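Local coordinates for putative cyclohexadienyl dehydrogenase and ADH prephenate dehydrogenase (Rhizobium meliloti, PDB 4WJI), which probably catalyses the NAD(P)+-dependent oxidative decarboxylation of prephenate to 4-hydroxyphenylpyruvate, a step of tyrosine biosynthesis, at residues S99-V104 against H179-L184; H117-H122 against E156-L161; L147-G152 against V172-P177. One frame throughout, in Å; residues are numbered along the deposited sequence.

Interaction 1. Residues S99-V104 against H179-L184. With NAP (NADP nicotinamide-adenine-dinucleotide phosphate), chain B; TYR (tyrosine), chain C.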
# COMPACT_ATOMS: atom_id res chain seq x y z
N SER A 99 -8.86 -4.40 -17.62
CA SER A 99 -9.19 -4.40 -16.23
C SER A 99 -10.70 -4.42 -15.91
O SER A 99 -11.10 -4.60 -14.76
CB SER A 99 -8.52 -3.19 -15.57
OG SER A 99 -7.10 -3.28 -15.65
N THR A 100 -11.50 -4.13 -16.93
CA THR A 100 -12.95 -4.29 -16.95
C THR A 100 -13.30 -5.32 -18.04
O THR A 100 -12.53 -5.51 -18.98
CB THR A 100 -13.71 -2.96 -17.21
OG1 THR A 100 -13.52 -2.56 -18.55
CG2 THR A 100 -13.20 -1.87 -16.33
N LYS A 101 -14.44 -6.00 -17.90
CA LYS A 101 -14.81 -7.01 -18.91
C LYS A 101 -16.17 -6.77 -19.57
O LYS A 101 -16.34 -7.02 -20.75
CB LYS A 101 -14.73 -8.41 -18.29
CG LYS A 101 -13.32 -8.89 -17.90
CD LYS A 101 -12.56 -9.69 -18.95
CE LYS A 101 -12.18 -8.93 -20.17
NZ LYS A 101 -11.15 -7.91 -20.04
N GLY A 102 -17.19 -6.36 -18.80
CA GLY A 102 -18.52 -6.16 -19.39
C GLY A 102 -18.48 -5.16 -20.52
O GLY A 102 -19.06 -5.36 -21.60
N SER A 103 -17.78 -4.06 -20.28
CA SER A 103 -17.64 -3.01 -21.27
C SER A 103 -16.89 -3.46 -22.49
O SER A 103 -17.27 -3.14 -23.63
CB SER A 103 -16.98 -1.74 -20.72
OG SER A 103 -15.60 -1.95 -20.42
N VAL A 104 -15.80 -4.19 -22.26
CA VAL A 104 -14.97 -4.64 -23.35
C VAL A 104 -15.76 -5.58 -24.25
O VAL A 104 -15.71 -5.47 -25.50
CB VAL A 104 -13.69 -5.31 -22.80
CG1 VAL A 104 -12.90 -5.91 -23.93
CG2 VAL A 104 -12.84 -4.28 -22.04
N HIS A 179 -20.08 -10.64 -12.86
CA HIS A 179 -19.46 -11.02 -11.59
C HIS A 179 -18.01 -10.55 -11.51
O HIS A 179 -17.57 -10.01 -10.48
CB HIS A 179 -19.58 -12.50 -11.33
CG HIS A 179 -19.10 -12.93 -9.98
ND1 HIS A 179 -19.68 -12.50 -8.81
CD2 HIS A 179 -18.07 -13.72 -9.62
CE1 HIS A 179 -19.04 -13.02 -7.78
NE2 HIS A 179 -18.05 -13.77 -8.25
N HIS A 180 -17.26 -10.73 -12.60
CA HIS A 180 -15.90 -10.16 -12.68
C HIS A 180 -15.86 -8.70 -12.29
O HIS A 180 -15.02 -8.26 -11.52
CB HIS A 180 -15.28 -10.37 -14.06
CG HIS A 180 -14.02 -9.57 -14.29
ND1 HIS A 180 -14.04 -8.23 -14.56
CD2 HIS A 180 -12.72 -9.94 -14.25
CE1 HIS A 180 -12.79 -7.80 -14.69
NE2 HIS A 180 -11.97 -8.81 -14.49
N ASP A 181 -16.75 -7.91 -12.88
CA ASP A 181 -16.75 -6.49 -12.68
C ASP A 181 -17.10 -6.09 -11.23
O ASP A 181 -16.53 -5.13 -10.71
CB ASP A 181 -17.63 -5.80 -13.73
CG ASP A 181 -17.01 -5.84 -15.18
OD1 ASP A 181 -15.82 -6.24 -15.35
OD2 ASP A 181 -17.75 -5.46 -16.15
N LYS A 182 -17.93 -6.90 -10.56
CA LYS A 182 -18.22 -6.67 -9.13
C LYS A 182 -16.99 -7.00 -8.28
O LYS A 182 -16.60 -6.23 -7.37
CB LYS A 182 -19.40 -7.51 -8.67
CG LYS A 182 -19.91 -7.17 -7.29
N VAL A 183 -16.40 -8.17 -8.52
CA VAL A 183 -15.22 -8.61 -7.78
C VAL A 183 -14.08 -7.59 -7.95
O VAL A 183 -13.46 -7.13 -6.96
CB VAL A 183 -14.76 -10.01 -8.22
CG1 VAL A 183 -13.45 -10.40 -7.55
CG2 VAL A 183 -15.81 -11.08 -7.86
N LEU A 184 -13.80 -7.18 -9.19
CA LEU A 184 -12.70 -6.24 -9.41
C LEU A 184 -12.99 -4.84 -8.85
O LEU A 184 -12.06 -4.12 -8.49
CB LEU A 184 -12.20 -6.24 -10.85
CG LEU A 184 -11.19 -7.34 -11.20
CD1 LEU A 184 -9.86 -7.08 -10.56
CD2 LEU A 184 -11.64 -8.77 -10.88
PA NAP B . 0.42 0.90 -20.99
O1A NAP B . 1.70 0.38 -20.46
O2A NAP B . 0.05 2.34 -20.87
O5B NAP B . 0.36 0.52 -22.55
C5B NAP B . -0.67 1.07 -23.37
C4B NAP B . -0.64 0.49 -24.79
O4B NAP B . -1.85 0.85 -25.43
C3B NAP B . 0.46 1.10 -25.64
O3B NAP B . 0.83 0.21 -26.69
C2B NAP B . -0.22 2.27 -26.29
O2B NAP B . 0.34 2.60 -27.53
C1B NAP B . -1.61 1.73 -26.52
N9A NAP B . -2.72 2.71 -26.63
C8A NAP B . -3.03 3.69 -25.80
N7A NAP B . -4.11 4.35 -26.14
C5A NAP B . -4.53 3.76 -27.29
C6A NAP B . -5.61 4.00 -28.16
N6A NAP B . -6.49 5.00 -27.91
N1A NAP B . -5.75 3.21 -29.20
C2A NAP B . -4.87 2.24 -29.40
N3A NAP B . -3.82 1.94 -28.66
C4A NAP B . -3.67 2.73 -27.61
O3 NAP B . -0.81 0.03 -20.44
PN NAP B . -0.92 -1.42 -19.76
O1N NAP B . -0.62 -1.21 -18.36
O2N NAP B . -0.18 -2.42 -20.52
O5D NAP B . -2.51 -1.68 -19.84
C5D NAP B . -3.12 -2.25 -20.98
C4D NAP B . -4.41 -2.94 -20.54
O4D NAP B . -4.11 -3.86 -19.52
C3D NAP B . -5.42 -2.00 -19.95
O3D NAP B . -6.72 -2.35 -20.40
C2D NAP B . -5.30 -2.19 -18.46
O2D NAP B . -6.53 -1.92 -17.84
C1D NAP B . -4.98 -3.69 -18.43
N1N NAP B . -4.19 -4.14 -17.27
C2N NAP B . -3.27 -3.35 -16.71
C3N NAP B . -2.54 -3.77 -15.63
C7N NAP B . -1.50 -2.91 -14.93
O7N NAP B . -1.16 -3.21 -13.82
N7N NAP B . -1.02 -1.88 -15.59
C4N NAP B . -2.77 -5.03 -15.14
C5N NAP B . -3.71 -5.82 -15.75
C6N NAP B . -4.44 -5.36 -16.80
P2B NAP B . 1.26 3.90 -27.73
O1X NAP B . 2.23 3.91 -26.59
O2X NAP B . 1.91 3.66 -29.06
O3X NAP B . 0.40 5.14 -27.70
N TYR C . -1.04 -2.18 -11.20
CA TYR C . -1.46 -2.76 -9.90
C TYR C . -0.31 -2.72 -8.93
O TYR C . 0.73 -2.20 -9.31
CB TYR C . -1.97 -4.20 -10.08
CG TYR C . -3.15 -4.36 -11.03
CD1 TYR C . -3.95 -3.28 -11.42
CD2 TYR C . -3.45 -5.59 -11.54
CE1 TYR C . -5.01 -3.45 -12.29
CE2 TYR C . -4.51 -5.80 -12.38
CZ TYR C . -5.29 -4.74 -12.78
OH TYR C . -6.32 -4.92 -13.67
OXT TYR C . -0.47 -3.22 -7.79
O HOH W 1 -17.22 -3.19 -17.54
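At D181, chi1 (-70°) sets CG beside the backbone N and chi2 turns the carboxylate oxygens to the backbone amides of K101 and G102; at H180, chi1 (168°) places CG anti to the backbone N and chi2 (-77°) turns one ring face to K101 CG. The two carboxylate oxygens divide the work. D181 OD1 receives K101 N at 2.9 Å on its syn lone pair, and OD2 takes G102 N, also at 2.9 Å, from the syn side but somewhat above the carboxylate plane. A negative group thus sits at the start of helix 102-108, where it would be expected to interact favourably with the helix dipole. A water extends the grip, accepting from S103 N and donating to D181 OD2 at 2.7 Å.

D181 OD1 has a second donor. H180 ND1 lies 2.8 Å from it, approaching on the anti side, with the oxygen close to the imidazole plane; this His-carboxylate bond fixes the rotation of the ring. K101 CG then rests over the centre of one face, 3.5 Å from the centroid, in a CH-pi contact, and L184 CD2 covers the opposite face nearer the rim. S99 O meets the ring edge. Beyond CG the K101 chain bends away, and its NZ forms a salt bridge with D96.

The far nitrogen of H180, NE2, is bonded to H122 ND1, so D181 positions H180 and H180 in turn supports a histidine that touches bound tyrosine. On the other segment S99 OG joins both ligands, 2.6 Å from O2D of NADP and 2.7 Å from OH of the tyrosine. Second-shell residues that orient first-shell ones are here part of the cofactor and ligand site of a prephenate/arogenate dehydrogenase, set where the nucleotide-binding domain meets helix 177-203.

Interaction 2. Residues H117-H122 against E156-L161. With TYR (tyrosine), chain C.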
# COMPACT_ATOMS: atom_id res chain seq x y z
N HIS A 117 -13.09 -16.62 -32.57
CA HIS A 117 -13.40 -16.95 -31.18
C HIS A 117 -12.95 -15.83 -30.24
O HIS A 117 -11.77 -15.54 -30.10
CB HIS A 117 -12.70 -18.23 -30.75
CG HIS A 117 -12.87 -19.36 -31.71
ND1 HIS A 117 -14.10 -19.89 -31.99
CD2 HIS A 117 -11.97 -20.04 -32.47
CE1 HIS A 117 -13.95 -20.87 -32.88
NE2 HIS A 117 -12.67 -20.98 -33.18
N PHE A 118 -13.88 -15.26 -29.51
CA PHE A 118 -13.60 -14.11 -28.62
C PHE A 118 -13.58 -14.62 -27.20
O PHE A 118 -14.65 -15.00 -26.67
CB PHE A 118 -14.72 -13.06 -28.83
CG PHE A 118 -14.58 -11.82 -28.01
CD1 PHE A 118 -13.33 -11.27 -27.73
CD2 PHE A 118 -15.70 -11.17 -27.56
CE1 PHE A 118 -13.20 -10.09 -26.98
CE2 PHE A 118 -15.60 -9.98 -26.85
CZ PHE A 118 -14.34 -9.45 -26.54
N VAL A 119 -12.41 -14.61 -26.57
CA VAL A 119 -12.23 -15.12 -25.20
C VAL A 119 -11.58 -14.05 -24.36
O VAL A 119 -10.37 -13.95 -24.34
CB VAL A 119 -11.36 -16.39 -25.15
CG1 VAL A 119 -11.41 -16.97 -23.73
CG2 VAL A 119 -11.84 -17.41 -26.18
N PRO A 120 -12.38 -13.22 -23.71
CA PRO A 120 -11.85 -12.11 -22.92
C PRO A 120 -11.06 -12.59 -21.71
O PRO A 120 -11.41 -13.58 -21.14
CB PRO A 120 -13.11 -11.36 -22.48
CG PRO A 120 -14.18 -11.78 -23.41
CD PRO A 120 -13.85 -13.22 -23.73
N GLY A 121 -10.02 -11.88 -21.34
CA GLY A 121 -9.18 -12.26 -20.24
C GLY A 121 -8.83 -11.04 -19.39
O GLY A 121 -9.06 -9.87 -19.76
N HIS A 122 -8.32 -11.36 -18.23
CA HIS A 122 -7.76 -10.35 -17.33
C HIS A 122 -6.67 -10.95 -16.44
O HIS A 122 -6.98 -11.64 -15.53
CB HIS A 122 -8.88 -9.76 -16.45
CG HIS A 122 -8.42 -8.67 -15.54
ND1 HIS A 122 -9.23 -8.14 -14.56
CD2 HIS A 122 -7.27 -7.96 -15.50
CE1 HIS A 122 -8.58 -7.19 -13.94
NE2 HIS A 122 -7.38 -7.06 -14.47
N GLU A 156 -12.77 -25.35 -27.18
CA GLU A 156 -11.38 -25.59 -27.52
C GLU A 156 -10.59 -24.28 -27.50
O GLU A 156 -9.45 -24.27 -27.02
CB GLU A 156 -11.22 -26.32 -28.84
CG GLU A 156 -9.85 -26.99 -29.00
CD GLU A 156 -8.95 -26.32 -30.00
OE1 GLU A 156 -9.42 -25.40 -30.70
OE2 GLU A 156 -7.77 -26.72 -30.09
N ALA A 157 -11.17 -23.21 -27.99
CA ALA A 157 -10.55 -21.89 -27.91
C ALA A 157 -10.28 -21.49 -26.44
O ALA A 157 -9.19 -21.03 -26.09
CB ALA A 157 -11.40 -20.84 -28.65
N VAL A 158 -11.26 -21.72 -25.57
CA VAL A 158 -11.11 -21.39 -24.16
C VAL A 158 -9.96 -22.23 -23.58
O VAL A 158 -9.12 -21.73 -22.88
CB VAL A 158 -12.43 -21.57 -23.36
CG1 VAL A 158 -12.20 -21.22 -21.93
CG2 VAL A 158 -13.54 -20.71 -23.93
N ALA A 159 -9.93 -23.53 -23.86
CA ALA A 159 -8.87 -24.40 -23.39
C ALA A 159 -7.50 -23.97 -23.86
O ALA A 159 -6.53 -24.06 -23.11
CB ALA A 159 -9.14 -25.84 -23.83
N ARG A 160 -7.38 -23.52 -25.11
CA ARG A 160 -6.07 -23.05 -25.58
C ARG A 160 -5.60 -21.79 -24.85
O ARG A 160 -4.40 -21.64 -24.56
CB ARG A 160 -6.07 -22.80 -27.08
CG ARG A 160 -6.20 -24.06 -27.92
CD ARG A 160 -6.18 -23.74 -29.40
NE ARG A 160 -4.82 -23.46 -29.89
CZ ARG A 160 -4.55 -23.07 -31.14
NH1 ARG A 160 -5.54 -22.78 -31.97
NH2 ARG A 160 -3.28 -22.90 -31.55
N LEU A 161 -6.53 -20.90 -24.56
CA LEU A 161 -6.20 -19.68 -23.79
C LEU A 161 -5.86 -20.03 -22.34
O LEU A 161 -4.90 -19.48 -21.76
CB LEU A 161 -7.29 -18.65 -23.91
CG LEU A 161 -6.87 -17.26 -23.49
CD1 LEU A 161 -5.70 -16.68 -24.28
CD2 LEU A 161 -8.06 -16.32 -23.56
N TYR C . -1.04 -2.18 -11.20
CA TYR C . -1.46 -2.76 -9.90
C TYR C . -0.31 -2.72 -8.93
O TYR C . 0.73 -2.20 -9.31
CB TYR C . -1.97 -4.20 -10.08
CG TYR C . -3.15 -4.36 -11.03
CD1 TYR C . -3.95 -3.28 -11.42
CD2 TYR C . -3.45 -5.59 -11.54
CE1 TYR C . -5.01 -3.45 -12.29
CE2 TYR C . -4.51 -5.80 -12.38
CZ TYR C . -5.29 -4.74 -12.78
OH TYR C . -6.32 -4.92 -13.67
OXT TYR C . -0.47 -3.22 -7.79
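V119 projects from strand 117-123 into a hollow on helix 155-167 lined by A157, V158 and L161, the helix-on-sheet packing of a Rossmann-type nucleotide-binding domain. The three helix residues are spaced one turn apart or side by side, so a single branched side chain can reach all of them. With CG1 anti to the backbone N (chi1 -172°), V119 spreads its two methyls over different parts of the hollow: CG2 faces A157 CB at 4.2 Å, and CG1 reaches V158 CG2 at 4.3 Å.

A smaller bump fits beside it. The A157 methyl lies against H117, its CB 3.6 Å from H117 CB. The same methyl also nears the H117 ring from an oblique direction, at CG and CD2. A157 thus meets H117 and V119 near the start of the strand, while L161 CD2 fits against V119 further along.

The other side of the strand is packed as well. F118 and P120 point away from helix 155-167 and touch helix 102-108, leaving the strand between two helical layers. At its far end, well beyond the helix, H122 presents its ring edge to bound tyrosine, with NE2 a short 2.5 Å from the ligand OH.

L161 and V119 lie alongside one another, pointing opposite ways, and this is the tightest fit: L161 CD2 is 3.4 Å from V119 CG1, closer than ordinary carbon-carbon contact, and the same methyl lies 3.4 Å from V119 O, a carbonyl oxygen that accepts a hydrogen bond from T95 OG1.

Interaction 3. Residues L147-G152 against V172-P177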
# COMPACT_ATOMS: atom_id res chain seq x y z
N LEU A 147 -10.68 -15.55 -17.03
CA LEU A 147 -11.33 -15.55 -18.35
C LEU A 147 -12.82 -15.40 -18.22
O LEU A 147 -13.42 -15.94 -17.28
CB LEU A 147 -11.01 -16.84 -19.10
CG LEU A 147 -9.55 -17.23 -19.29
CD1 LEU A 147 -9.39 -18.54 -20.07
CD2 LEU A 147 -8.78 -16.09 -19.93
N THR A 148 -13.44 -14.68 -19.16
CA THR A 148 -14.89 -14.44 -19.06
C THR A 148 -15.57 -14.75 -20.44
O THR A 148 -16.12 -13.87 -21.09
CB THR A 148 -15.24 -13.01 -18.54
OG1 THR A 148 -14.86 -12.03 -19.52
CG2 THR A 148 -14.54 -12.70 -17.28
N PRO A 149 -15.48 -16.03 -20.91
CA PRO A 149 -16.08 -16.35 -22.22
C PRO A 149 -17.59 -16.20 -22.22
O PRO A 149 -18.25 -16.71 -21.34
CB PRO A 149 -15.73 -17.82 -22.44
CG PRO A 149 -15.19 -18.32 -21.18
CD PRO A 149 -14.95 -17.22 -20.22
N PRO A 150 -18.14 -15.51 -23.22
CA PRO A 150 -19.60 -15.47 -23.33
C PRO A 150 -20.17 -16.89 -23.57
O PRO A 150 -19.51 -17.79 -24.02
CB PRO A 150 -19.83 -14.52 -24.52
CG PRO A 150 -18.63 -13.64 -24.55
CD PRO A 150 -17.48 -14.51 -24.09
N ALA A 151 -21.43 -17.06 -23.23
CA ALA A 151 -22.14 -18.32 -23.44
C ALA A 151 -22.01 -18.74 -24.90
O ALA A 151 -22.16 -17.93 -25.77
CB ALA A 151 -23.61 -18.11 -23.09
N GLY A 152 -21.71 -20.00 -25.14
CA GLY A 152 -21.59 -20.55 -26.48
C GLY A 152 -20.22 -20.37 -27.12
O GLY A 152 -20.02 -20.76 -28.23
N VAL A 172 -5.77 -20.12 -13.53
CA VAL A 172 -6.87 -19.59 -14.31
C VAL A 172 -8.25 -19.94 -13.73
O VAL A 172 -8.50 -21.07 -13.40
CB VAL A 172 -6.76 -20.12 -15.73
CG1 VAL A 172 -7.91 -19.60 -16.57
CG2 VAL A 172 -5.45 -19.69 -16.35
N ASP A 173 -9.12 -18.95 -13.64
CA ASP A 173 -10.51 -19.11 -13.25
C ASP A 173 -11.39 -18.55 -14.35
O ASP A 173 -11.01 -17.63 -15.01
CB ASP A 173 -10.84 -18.30 -12.01
CG ASP A 173 -10.64 -19.03 -10.73
OD1 ASP A 173 -10.68 -20.24 -10.74
OD2 ASP A 173 -10.42 -18.37 -9.68
N GLU A 174 -12.57 -19.09 -14.51
CA GLU A 174 -13.56 -18.57 -15.44
C GLU A 174 -14.74 -18.03 -14.67
O GLU A 174 -15.16 -18.64 -13.70
CB GLU A 174 -14.05 -19.68 -16.37
CG GLU A 174 -12.94 -20.35 -17.13
CD GLU A 174 -13.39 -21.51 -18.01
OE1 GLU A 174 -14.52 -21.48 -18.55
OE2 GLU A 174 -12.58 -22.43 -18.17
N MSE A 175 -15.28 -16.91 -15.11
CA MSE A 175 -16.49 -16.37 -14.52
C MSE A 175 -17.27 -15.53 -15.48
O MSE A 175 -16.81 -15.18 -16.53
CB MSE A 175 -16.27 -15.61 -13.20
CG MSE A 175 -15.48 -14.35 -13.43
SE MSE A 175 -14.87 -13.54 -11.70
CE MSE A 175 -13.64 -14.91 -11.12
N ASP A 176 -18.50 -15.21 -15.09
CA ASP A 176 -19.35 -14.32 -15.85
C ASP A 176 -18.78 -12.89 -15.82
O ASP A 176 -18.24 -12.47 -14.80
CB ASP A 176 -20.80 -14.40 -15.27
CG ASP A 176 -21.60 -13.08 -15.39
OD1 ASP A 176 -22.19 -12.76 -16.46
OD2 ASP A 176 -21.72 -12.39 -14.36
N PRO A 177 -18.95 -12.13 -16.92
CA PRO A 177 -18.38 -10.77 -16.90
C PRO A 177 -18.95 -9.83 -15.84
O PRO A 177 -18.19 -9.00 -15.31
CB PRO A 177 -18.71 -10.20 -18.28
CG PRO A 177 -19.04 -11.33 -19.14
CD PRO A 177 -19.50 -12.47 -18.27
O HOH W 2 -18.19 -16.70 -18.52
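L147 and E174 face each other as a parallel bridge pair, and L147 together with T148 gives the largest areas to the contact. L147 uses both its N-H and its C=O: L147 N donates to D173 O at 2.9 Å, and L147 O accepts from M175 N at 3.0 Å. The intervening E174 CA adds a CA-H...O contact to L147 O, so this carbonyl is approached by both an amide and a carbon. The L147 side chain turns to the same face of the sheet as E174. Its chain is extended at chi2 (-180°), and the CD1 so placed touches V172 CG1 at 3.9 Å, the two side chains crossing obliquely.

Strands 144-147 and 171-174 run parallel, with helix 155-167 joining them: a beta-alpha-beta crossover at one end of the sheet. L147 touches L161 of that helix, while E174, whose OE2 forms a salt bridge with R162, ties the second strand to it. E174 OE1 passes P149 CG at 4.2 Å, the two side chains at about a right angle.

T148 continues the pairing past the strand end. Its CA makes a CA-H...O contact of 3.3 Å with O of the selenomethionine M175. Its chi1 puts CG2 anti to the carbonyl carbon, where it lies 3.4 Å from M175 O, and CB faces P177 CG at 4.2 Å. A water donates to both M175 O and P149 O. Just beyond, D176 caps H179 N at the start of helix 177-203. Back on the strand, D173 OD2 forms a salt bridge with K215 and a hydrogen bond with Y216, both of the second subunit.

How the interactions relate
From the N terminus, residues 99-104 come first, and the chain must run as far as 179-184 before interaction 1 closes the widest loop. Both other contacts nest inside it. Segment 117-122 opens interaction 2, and 147-152 opens interaction 3 before 156-161 closes interaction 2; 172-177 then closes interaction 3, so these two cross. Interaction 2 packs helix 155-167 on an inner strand, and interaction 3 pairs the outermost strand at that end with its neighbour; P120 O to T148 N and L161 CD2 on L147 CD2 link them. Interaction 1 ties that domain to helix 177-203. K101 NZ reaches G121 O, and H180 CA packs on M175 SE, but only interactions 1 and 2 touch the bound tyrosine.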